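Local coordinates for protein CurD (Moorea producens 3L, PDB 5KP7) that probably acts as a hydroxymethylglutaryl-CoA synthase-type acyltransferase of the thiolase-like superfamily, and binds a 4'-phosphopantetheine arm in its pocket, at residues 243-252 with 348-358; 268-276 with 322-333. The protein carries 3 engineered substitutions. All blocks are in the same frame, centred on the assembly; numbering follows the deposited sequence.

Contact 1 of 2, residues 243-252 with 348-358; sequences SYLDCCENAY and FSYGSGCCSEF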
loop_
_atom_site.group_PDB
_atom_site.type_symbol
_atom_site.label_atom_id
_atom_site.label_comp_id
_atom_site.label_asym_id
_atom_site.label_seq_id
_atom_site.Cartn_x
_atom_site.Cartn_y
_atom_site.Cartn_z
ATOM N N SER A 243 10.218 6.924 -9.207
ATOM C CA SER A 243 10.635 7.359 -7.895
ATOM C C SER A 243 10.624 6.189 -6.871
ATOM O O SER A 243 11.557 6.020 -6.089
ATOM C CB SER A 243 9.725 8.504 -7.425
ATOM O OG SER A 243 10.137 8.991 -6.166
ATOM N N TYR A 244 9.577 5.373 -6.920
ATOM C CA TYR A 244 9.500 4.141 -6.120
ATOM C C TYR A 244 10.734 3.257 -6.361
ATOM O O TYR A 244 11.357 2.754 -5.425
ATOM C CB TYR A 244 8.234 3.393 -6.472
ATOM C CG TYR A 244 7.939 2.106 -5.695
ATOM C CD1 TYR A 244 8.656 0.948 -5.915
ATOM C CD2 TYR A 244 6.895 2.044 -4.791
ATOM C CE1 TYR A 244 8.356 -0.219 -5.244
ATOM C CE2 TYR A 244 6.593 0.866 -4.098
ATOM C CZ TYR A 244 7.333 -0.265 -4.343
ATOM O OH TYR A 244 7.053 -1.446 -3.699
ATOM N N LEU A 245 11.082 3.061 -7.629
ATOM C CA LEU A 245 12.238 2.240 -7.980
ATOM C C LEU A 245 13.554 2.828 -7.473
ATOM O O LEU A 245 14.382 2.101 -6.929
ATOM C CB LEU A 245 12.291 2.040 -9.500
ATOM C CG LEU A 245 11.181 1.148 -10.059
ATOM C CD1 LEU A 245 11.016 1.330 -11.563
ATOM C CD2 LEU A 245 11.460 -0.294 -9.737
ATOM N N ASP A 246 13.730 4.137 -7.623
ATOM C CA ASP A 246 14.890 4.835 -7.061
ATOM C C ASP A 246 14.973 4.634 -5.535
ATOM O O ASP A 246 16.028 4.362 -5.009
ATOM C CB ASP A 246 14.893 6.324 -7.373
ATOM C CG ASP A 246 15.279 6.666 -8.804
ATOM O OD1 ASP A 246 15.917 5.827 -9.505
ATOM O OD2 ASP A 246 14.996 7.828 -9.212
ATOM N N CYS A 247 13.860 4.775 -4.840
ATOM C CA CYS A 247 13.842 4.646 -3.391
ATOM C C CYS A 247 14.060 3.203 -2.940
ATOM O O CYS A 247 14.709 2.950 -1.930
ATOM C CB CYS A 247 12.542 5.188 -2.827
ATOM S SG CYS A 247 12.467 7.005 -2.833
ATOM N N CYS A 248 13.522 2.260 -3.696
ATOM C CA CYS A 248 13.691 0.851 -3.374
ATOM C C CYS A 248 15.191 0.527 -3.358
ATOM O O CYS A 248 15.687 -0.082 -2.389
ATOM C CB CYS A 248 12.898 -0.006 -4.358
ATOM S SG CYS A 248 12.758 -1.751 -3.901
ATOM N N GLU A 249 15.921 1.001 -4.378
ATOM C CA GLU A 249 17.381 0.837 -4.443
ATOM C C GLU A 249 18.114 1.539 -3.296
ATOM O O GLU A 249 18.978 0.935 -2.639
ATOM C CB GLU A 249 17.903 1.349 -5.795
ATOM C CG GLU A 249 19.415 1.518 -5.866
ATOM C CD GLU A 249 19.965 1.831 -7.255
ATOM O OE1 GLU A 249 19.208 1.977 -8.242
ATOM O OE2 GLU A 249 21.226 1.917 -7.360
ATOM N N ASN A 250 17.800 2.821 -3.095
ATOM C CA ASN A 250 18.592 3.651 -2.173
ATOM C C ASN A 250 18.273 3.387 -0.703
ATOM O O ASN A 250 19.176 3.402 0.119
ATOM C CB ASN A 250 18.475 5.149 -2.506
ATOM C CG ASN A 250 19.297 5.552 -3.706
ATOM O OD1 ASN A 250 20.515 5.606 -3.633
ATOM N ND2 ASN A 250 18.648 5.853 -4.809
ATOM N N ALA A 251 17.019 3.129 -0.365
ATOM C CA ALA A 251 16.704 2.730 1.012
ATOM C C ALA A 251 17.373 1.402 1.404
ATOM O O ALA A 251 17.916 1.248 2.506
ATOM C CB ALA A 251 15.201 2.678 1.222
ATOM N N TYR A 252 17.326 0.444 0.496
ATOM C CA TYR A 252 17.994 -0.832 0.730
ATOM C C TYR A 252 19.514 -0.646 0.851
ATOM O O TYR A 252 20.130 -1.262 1.716
ATOM C CB TYR A 252 17.649 -1.889 -0.327
ATOM C CG TYR A 252 18.333 -3.208 -0.017
ATOM C CD1 TYR A 252 17.881 -4.007 1.036
ATOM C CD2 TYR A 252 19.465 -3.627 -0.723
ATOM C CE1 TYR A 252 18.529 -5.172 1.386
ATOM C CE2 TYR A 252 20.105 -4.796 -0.379
ATOM C CZ TYR A 252 19.631 -5.561 0.669
ATOM O OH TYR A 252 20.283 -6.747 0.975
ATOM N N PHE A 348 9.691 -3.155 2.582
ATOM C CA PHE A 348 9.947 -1.893 1.857
ATOM C C PHE A 348 8.716 -1.018 1.834
ATOM O O PHE A 348 7.680 -1.405 1.282
ATOM C CB PHE A 348 10.414 -2.097 0.416
ATOM C CG PHE A 348 10.601 -0.792 -0.313
ATOM C CD1 PHE A 348 11.542 0.119 0.148
ATOM C CD2 PHE A 348 9.792 -0.432 -1.357
ATOM C CE1 PHE A 348 11.702 1.359 -0.446
ATOM C CE2 PHE A 348 9.952 0.824 -1.976
ATOM C CZ PHE A 348 10.902 1.715 -1.494
ATOM N N SER A 349 8.844 0.157 2.449
ATOM C CA SER A 349 7.799 1.166 2.481
ATOM C C SER A 349 8.135 2.334 1.588
ATOM O O SER A 349 9.274 2.801 1.583
ATOM C CB SER A 349 7.666 1.681 3.931
ATOM O OG SER A 349 6.638 2.623 4.010
ATOM N N TYR A 350 7.154 2.833 0.849
ATOM C CA TYR A 350 7.293 4.051 0.010
ATOM C C TYR A 350 6.074 4.916 0.224
ATOM O O TYR A 350 4.965 4.393 0.318
ATOM C CB TYR A 350 7.355 3.718 -1.484
ATOM C CG TYR A 350 7.480 4.931 -2.381
ATOM C CD1 TYR A 350 8.688 5.602 -2.503
ATOM C CD2 TYR A 350 6.384 5.448 -3.066
ATOM C CE1 TYR A 350 8.827 6.737 -3.282
ATOM C CE2 TYR A 350 6.521 6.573 -3.867
ATOM C CZ TYR A 350 7.740 7.216 -3.967
ATOM O OH TYR A 350 7.869 8.340 -4.737
ATOM N N GLY A 351 6.261 6.234 0.288
ATOM C CA GLY A 351 5.147 7.143 0.215
ATOM C C GLY A 351 5.496 8.239 -0.768
ATOM O O GLY A 351 6.607 8.797 -0.699
ATOM N N SER A 352 4.577 8.559 -1.675
ATOM C CA SER A 352 4.781 9.676 -2.621
ATOM C C SER A 352 5.133 10.975 -1.905
ATOM O O SER A 352 4.707 11.204 -0.745
ATOM C CB SER A 352 3.509 9.916 -3.418
ATOM O OG SER A 352 3.271 8.804 -4.232
ATOM N N GLY A 353 5.932 11.803 -2.558
ATOM C CA GLY A 353 6.209 13.137 -2.051
ATOM C C GLY A 353 7.621 13.558 -1.700
ATOM O O GLY A 353 7.862 14.770 -1.758
ATOM N N CYS A 354 8.549 12.700 -1.277
ATOM C CA CYS A 354 8.424 11.269 -1.001
ATOM C C CYS A 354 9.313 10.898 0.206
ATOM O O CYS A 354 10.221 11.663 0.576
ATOM C CB CYS A 354 8.862 10.401 -2.211
ATOM S SG CYS A 354 10.661 10.257 -2.505
ATOM N N CYS A 355 9.069 9.723 0.789
ATOM C CA CYS A 355 9.969 9.137 1.792
ATOM C C CYS A 355 9.823 7.611 1.709
ATOM O O CYS A 355 8.808 7.102 1.232
ATOM C CB CYS A 355 9.689 9.668 3.204
ATOM S SG CYS A 355 11.061 9.394 4.353
ATOM N N SER A 356 10.841 6.889 2.137
ATOM C CA SER A 356 10.866 5.447 2.050
ATOM C C SER A 356 11.754 4.849 3.126
ATOM O O SER A 356 12.624 5.522 3.664
ATOM C CB SER A 356 11.352 5.005 0.665
ATOM O OG SER A 356 12.749 5.258 0.486
ATOM N N GLU A 357 11.532 3.566 3.402
ATOM C CA GLU A 357 12.296 2.859 4.405
ATOM C C GLU A 357 12.315 1.380 4.129
ATOM O O GLU A 357 11.299 0.808 3.736
ATOM C CB GLU A 357 11.733 3.133 5.807
ATOM C CG GLU A 357 12.533 2.557 6.952
ATOM C CD GLU A 357 12.305 3.224 8.300
ATOM O OE1 GLU A 357 12.755 2.633 9.301
ATOM O OE2 GLU A 357 11.759 4.358 8.377
ATOM N N PHE A 358 13.480 0.770 4.332
ATOM C CA PHE A 358 13.639 -0.685 4.298
ATOM C C PHE A 358 14.014 -1.158 5.692
ATOM O O PHE A 358 14.896 -0.575 6.347
ATOM C CB PHE A 358 14.707 -1.101 3.285
ATOM C CG PHE A 358 14.803 -2.600 3.086
ATOM C CD1 PHE A 358 15.526 -3.412 3.969
ATOM C CD2 PHE A 358 14.131 -3.210 2.040
ATOM C CE1 PHE A 358 15.582 -4.800 3.799
ATOM C CE2 PHE A 358 14.163 -4.590 1.876
ATOM C CZ PHE A 358 14.906 -5.375 2.736
#

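Contact 2 of 2, residues 268-276 with 322-333; sequences FDYLSFHTP and MGATLFLSLAST. With PNS (4'-phosphopantetheine), chain E.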
loop_
_atom_site.group_PDB
_atom_site.type_symbol
_atom_site.label_atom_id
_atom_site.label_comp_id
_atom_site.label_asym_id
_atom_site.label_seq_id
_atom_site.Cartn_x
_atom_site.Cartn_y
_atom_site.Cartn_z
ATOM N N PHE A 268 16.799 -12.814 3.423
ATOM C CA PHE A 268 15.359 -12.592 3.564
ATOM C C PHE A 268 14.636 -13.786 2.982
ATOM O O PHE A 268 14.761 -14.079 1.801
ATOM C CB PHE A 268 14.927 -11.288 2.871
ATOM C CG PHE A 268 15.718 -10.111 3.326
ATOM C CD1 PHE A 268 15.500 -9.570 4.577
ATOM C CD2 PHE A 268 16.740 -9.594 2.534
ATOM C CE1 PHE A 268 16.253 -8.510 5.029
ATOM C CE2 PHE A 268 17.512 -8.546 2.987
ATOM C CZ PHE A 268 17.263 -7.991 4.237
ATOM N N ASP A 269 13.904 -14.487 3.827
ATOM C CA ASP A 269 13.034 -15.584 3.368
ATOM C C ASP A 269 11.859 -15.118 2.549
ATOM O O ASP A 269 11.434 -15.819 1.607
ATOM C CB ASP A 269 12.559 -16.384 4.561
ATOM C CG ASP A 269 13.707 -16.988 5.309
ATOM O OD1 ASP A 269 14.377 -17.862 4.729
ATOM O OD2 ASP A 269 13.996 -16.559 6.436
ATOM N N TYR A 270 11.318 -13.948 2.907
ATOM C CA TYR A 270 10.230 -13.306 2.167
ATOM C C TYR A 270 10.505 -11.810 2.074
ATOM O O TYR A 270 11.284 -11.273 2.877
ATOM C CB TYR A 270 8.887 -13.536 2.862
ATOM C CG TYR A 270 8.537 -14.998 2.917
ATOM C CD1 TYR A 270 8.039 -15.650 1.799
ATOM C CD2 TYR A 270 8.787 -15.733 4.054
ATOM C CE1 TYR A 270 7.765 -17.004 1.827
ATOM C CE2 TYR A 270 8.514 -17.101 4.101
ATOM C CZ TYR A 270 8.010 -17.736 2.987
ATOM O OH TYR A 270 7.777 -19.108 2.994
ATOM N N LEU A 271 9.873 -11.172 1.099
ATOM C CA LEU A 271 9.909 -9.718 0.925
ATOM C C LEU A 271 8.497 -9.198 0.778
ATOM O O LEU A 271 7.721 -9.719 -0.026
ATOM C CB LEU A 271 10.717 -9.366 -0.320
ATOM C CG LEU A 271 12.192 -9.750 -0.280
ATOM C CD1 LEU A 271 12.759 -9.696 -1.684
ATOM C CD2 LEU A 271 12.994 -8.878 0.676
ATOM N N SER A 272 8.154 -8.186 1.591
ATOM C CA SER A 272 6.871 -7.489 1.528
ATOM C C SER A 272 7.113 -6.046 1.127
ATOM O O SER A 272 8.116 -5.438 1.562
ATOM C CB SER A 272 6.136 -7.544 2.867
ATOM O OG SER A 272 5.323 -8.728 2.916
ATOM N N PHE A 273 6.223 -5.521 0.294
ATOM C CA PHE A 273 6.416 -4.187 -0.304
ATOM C C PHE A 273 5.131 -3.387 -0.182
ATOM O O PHE A 273 4.026 -3.965 -0.215
ATOM C CB PHE A 273 6.674 -4.328 -1.807
ATOM C CG PHE A 273 7.979 -5.022 -2.203
ATOM C CD1 PHE A 273 8.083 -6.399 -2.192
ATOM C CD2 PHE A 273 9.039 -4.289 -2.718
ATOM C CE1 PHE A 273 9.247 -7.022 -2.646
ATOM C CE2 PHE A 273 10.209 -4.901 -3.172
ATOM C CZ PHE A 273 10.313 -6.283 -3.099
ATOM N N HIS A 274 5.246 -2.050 -0.109
ATOM C CA HIS A 274 4.122 -1.209 -0.434
ATOM C C HIS A 274 3.692 -1.611 -1.845
ATOM O O HIS A 274 4.524 -1.665 -2.738
ATOM C CB HIS A 274 4.485 0.285 -0.411
ATOM C CG HIS A 274 3.379 1.137 -0.908
ATOM N ND1 HIS A 274 2.119 1.044 -0.386
ATOM C CD2 HIS A 274 3.295 2.000 -1.949
ATOM C CE1 HIS A 274 1.306 1.838 -1.046
ATOM N NE2 HIS A 274 1.992 2.431 -1.998
ATOM N N THR A 275 2.392 -1.913 -2.026
ATOM C CA THR A 275 1.884 -2.539 -3.236
ATOM C C THR A 275 0.756 -1.718 -3.867
ATOM O O THR A 275 -0.429 -1.956 -3.619
ATOM C CB THR A 275 1.434 -3.996 -2.926
ATOM O OG1 THR A 275 2.540 -4.751 -2.417
ATOM C CG2 THR A 275 0.943 -4.685 -4.208
ATOM N N PRO A 276 1.112 -0.731 -4.704
ATOM C CA PRO A 276 0.054 -0.004 -5.396
ATOM C C PRO A 276 -0.759 -0.920 -6.316
ATOM O O PRO A 276 -1.965 -0.758 -6.438
ATOM C CB PRO A 276 0.834 1.047 -6.194
ATOM C CG PRO A 276 2.095 1.226 -5.453
ATOM C CD PRO A 276 2.437 -0.160 -4.979
ATOM N N MET A 322 -3.076 2.402 0.623
ATOM C CA MET A 322 -2.185 3.500 0.989
ATOM C C MET A 322 -1.269 3.143 2.114
ATOM O O MET A 322 -0.563 2.157 2.008
ATOM C CB MET A 322 -2.967 4.805 1.266
ATOM C CG MET A 322 -3.963 5.196 0.252
ATOM S SD MET A 322 -3.211 5.361 -1.311
ATOM C CE MET A 322 -4.574 4.653 -2.227
ATOM N N GLY A 323 -1.304 3.862 3.232
ATOM C CA GLY A 323 -0.351 3.597 4.306
ATOM C C GLY A 323 -0.461 2.266 5.017
ATOM O O GLY A 323 0.465 1.898 5.731
ATOM N N ALA A 324 -1.584 1.554 4.842
ATOM C CA ALA A 324 -1.794 0.239 5.415
ATOM C C ALA A 324 -1.296 -0.920 4.503
ATOM O O ALA A 324 -1.244 -2.067 4.946
ATOM C CB ALA A 324 -3.274 0.035 5.696
ATOM N N THR A 325 -0.966 -0.635 3.247
ATOM C CA THR A 325 -0.761 -1.720 2.283
ATOM C C THR A 325 0.414 -2.604 2.658
ATOM O O THR A 325 0.318 -3.839 2.590
ATOM C CB THR A 325 -0.592 -1.207 0.847
ATOM O OG1 THR A 325 -1.656 -0.303 0.542
ATOM C CG2 THR A 325 -0.608 -2.366 -0.136
ATOM N N LEU A 326 1.537 -2.015 3.037
ATOM C CA LEU A 326 2.704 -2.846 3.451
ATOM C C LEU A 326 2.380 -3.773 4.645
ATOM O O LEU A 326 2.864 -4.901 4.727
ATOM C CB LEU A 326 3.918 -1.939 3.776
ATOM C CG LEU A 326 5.139 -2.613 4.386
ATOM C CD1 LEU A 326 5.722 -3.626 3.417
ATOM C CD2 LEU A 326 6.200 -1.550 4.696
ATOM N N PHE A 327 1.558 -3.289 5.583
ATOM C CA PHE A 327 1.174 -4.104 6.724
ATOM C C PHE A 327 0.246 -5.225 6.305
ATOM O O PHE A 327 0.358 -6.343 6.828
ATOM C CB PHE A 327 0.546 -3.265 7.840
ATOM C CG PHE A 327 1.476 -2.212 8.421
ATOM C CD1 PHE A 327 2.850 -2.357 8.387
ATOM C CD2 PHE A 327 0.941 -1.094 9.017
ATOM C CE1 PHE A 327 3.698 -1.382 8.918
ATOM C CE2 PHE A 327 1.780 -0.123 9.576
ATOM C CZ PHE A 327 3.160 -0.287 9.521
ATOM N N LEU A 328 -0.611 -4.960 5.328
ATOM C CA LEU A 328 -1.435 -6.024 4.787
ATOM C C LEU A 328 -0.560 -7.065 4.066
ATOM O O LEU A 328 -0.808 -8.267 4.152
ATOM C CB LEU A 328 -2.493 -5.484 3.833
ATOM C CG LEU A 328 -3.439 -6.565 3.273
ATOM C CD1 LEU A 328 -4.119 -7.354 4.376
ATOM C CD2 LEU A 328 -4.406 -5.949 2.300
ATOM N N SER A 329 0.427 -6.575 3.312
ATOM C CA SER A 329 1.379 -7.476 2.650
ATOM C C SER A 329 2.117 -8.373 3.652
ATOM O O SER A 329 2.236 -9.592 3.468
ATOM C CB SER A 329 2.385 -6.692 1.832
ATOM O OG SER A 329 3.292 -7.591 1.231
ATOM N N LEU A 330 2.542 -7.787 4.766
ATOM C CA LEU A 330 3.125 -8.580 5.861
ATOM C C LEU A 330 2.175 -9.670 6.370
ATOM O O LEU A 330 2.565 -10.840 6.475
ATOM C CB LEU A 330 3.575 -7.675 7.016
ATOM C CG LEU A 330 4.082 -8.407 8.261
ATOM C CD1 LEU A 330 5.323 -9.248 7.983
ATOM C CD2 LEU A 330 4.335 -7.386 9.376
ATOM N N ALA A 331 0.929 -9.298 6.643
ATOM C CA ALA A 331 -0.054 -10.261 7.106
ATOM C C ALA A 331 -0.262 -11.371 6.042
ATOM O O ALA A 331 -0.389 -12.554 6.371
ATOM C CB ALA A 331 -1.371 -9.584 7.376
ATOM N N SER A 332 -0.283 -10.956 4.770
ATOM C CA SER A 332 -0.425 -11.906 3.658
ATOM C C SER A 332 0.763 -12.858 3.535
ATOM O O SER A 332 0.584 -14.061 3.302
ATOM C CB SER A 332 -0.650 -11.141 2.366
ATOM O OG SER A 332 -1.070 -12.014 1.322
ATOM N N THR A 333 1.967 -12.326 3.677
ATOM C CA THR A 333 3.170 -13.150 3.691
ATOM C C THR A 333 3.102 -14.226 4.801
ATOM O O THR A 333 3.401 -15.396 4.571
ATOM C CB THR A 333 4.398 -12.267 3.889
ATOM O OG1 THR A 333 4.608 -11.458 2.717
ATOM C CG2 THR A 333 5.637 -13.098 4.130
HETATM O O23 PNS E . -0.728 0.174 -16.763
HETATM P P24 PNS E . -0.727 1.658 -16.479
HETATM O O26 PNS E . -1.189 2.621 -17.550
HETATM O O27 PNS E . -1.691 1.980 -15.208
HETATM C C28 PNS E . -1.624 1.228 -14.004
HETATM C C29 PNS E . -3.012 1.022 -13.398
HETATM C C30 PNS E . -3.000 0.437 -11.994
HETATM C C31 PNS E . -4.230 1.125 -14.350
HETATM C C32 PNS E . -3.327 2.536 -12.929
HETATM O O33 PNS E . -4.627 2.664 -12.288
HETATM C C34 PNS E . -2.387 3.265 -11.990
HETATM O O35 PNS E . -1.382 3.821 -12.422
HETATM N N36 PNS E . -2.669 3.182 -10.690
HETATM C C37 PNS E . -1.657 3.361 -9.673
HETATM C C38 PNS E . -1.377 4.793 -9.293
HETATM C C39 PNS E . -0.311 4.676 -8.230
HETATM O O40 PNS E . -0.637 4.601 -7.051
HETATM N N41 PNS E . 0.954 4.617 -8.660
HETATM C C42 PNS E . 2.038 4.491 -7.712
HETATM C C43 PNS E . 3.355 4.148 -8.374
HETATM S S44 PNS E . 4.563 4.143 -7.036
HETATM O O HOH W 1 4.169 -7.000 -1.297
HETATM O O HOH W 2 2.028 0.825 2.503
#

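Contact 1 of 2, residues 243-252 with 348-358
Phe348 drives its CE2 edge into one face of the Tyr244 ring, an edge-to-face pair with centroids 5.2 Å apart and planes at 82°. One face of Phe348 receives Cys248, whose SG stands 4.2 Å from the Phe348 ring centroid and 14° off the normal. Tyr350 has CG anti to the backbone N (chi1 179°), which lays its ring flat against the helix backbone: Tyr244 CA sits over its face as a CH-pi contact 4.0 Å from the centroid, while Cys247 SG touches the ring's edge at CE1, 3.7 Å away. Tyr350 OH, 2.8 Å from Ser243 OG, also bonds to Asp224, and Ser243 OG to Tyr220. At the far end the roles reverse: Tyr252 turns its edge to the face of Phe358, Tyr252 CD1 lying over the ring centre, 3.7 Å from Phe358 CE1. Ala251 brings a methyl to the hairpin, its CB 3.6 Å from Ser356 OG. An alanine in place of Tyr244 would take away the ring that Phe348 abuts, and would probably leave a gap and the His274 carbonyl without its phenol donor. Such packing of a helix across an antiparallel hairpin fits the layered thiolase fold, beside the phosphopantetheine pocket that Tyr244 helps line.

Contact 2 of 2, residues 268-276 with 322-333
Ser272 faces helix 325-333 from the middle of strand 270-273 and carries the polar centre of this contact. Its CB is 3.3 Å from Ser329 OG and also packs against the CD1 methyl of Leu326, which reaches over to the Ser272 carbonyl. From CB the side chain turns OG away from its own carbonyl carbon (chi1 -89°) and in between two helix hydroxyls. Ser272 OG is hydrogen-bonded to Ser329 OG at 2.9 Å, with either able to donate, and it stands 2.8 Å from Thr333 OG1, one helical turn further on. The Thr333 torsion divides its two branches: OG1 meets Ser272, while CG2, anti to the backbone N, presses on Tyr270 CB at 3.5 Å and on the ring's CG.

The hydroxyl of Ser329 has another partner, a water at 2.7 Å from its OG. The same water accepts the backbone N-H of Phe273 at 3.0 Å, so it joins the strand to the helix.

Toward the start of the helix the contact changes character. Thr325 CB lies beside His274 ND1, its CG2 methyl touches the Thr275 carbonyl, and its OG1 bonds to Met322 O from a tilted position, with Ile321 N as an outside partner. A second water is hydrogen-bonded to His274 ND1 at 2.9 Å, donates to Met322 O and accepts from Leu326 N.

Strand and helix run nearly antiparallel here, at 153°. Every touching residue is buried, yet the seam mixes hydroxyls and two waters with methyl groups and the His274 ring. The buried polar atoms therefore appear to be satisfied largely by one another and by the two bridging waters, which probably gives the pairing more positional specificity than apolar contact alone.

Overall arrangement
The two contacts lie on opposite faces of one sheet, their centres about 14 Å apart. Strands 343-351 and 270-273 are neighbours in it, paired through bonds that include a probable one from His274 N to Phe348 O, 2.9 Å. Alternation along the strand shows the division: Phe348 and Tyr350 face helix 237-258, whereas Ser349 CB points the other way and packs 3.6 Å from Leu326 CD2 of contact 2. Tyr244 of contact 1 reaches the 268-276 segment, its OH 2.7 Å from His274 O in a probable hydrogen bond. Both contacts border the ligand pocket: the Tyr244 side chain comes within about 4 Å of the phosphopantetheine, and Pro276 CB is 3.9 Å from its O40.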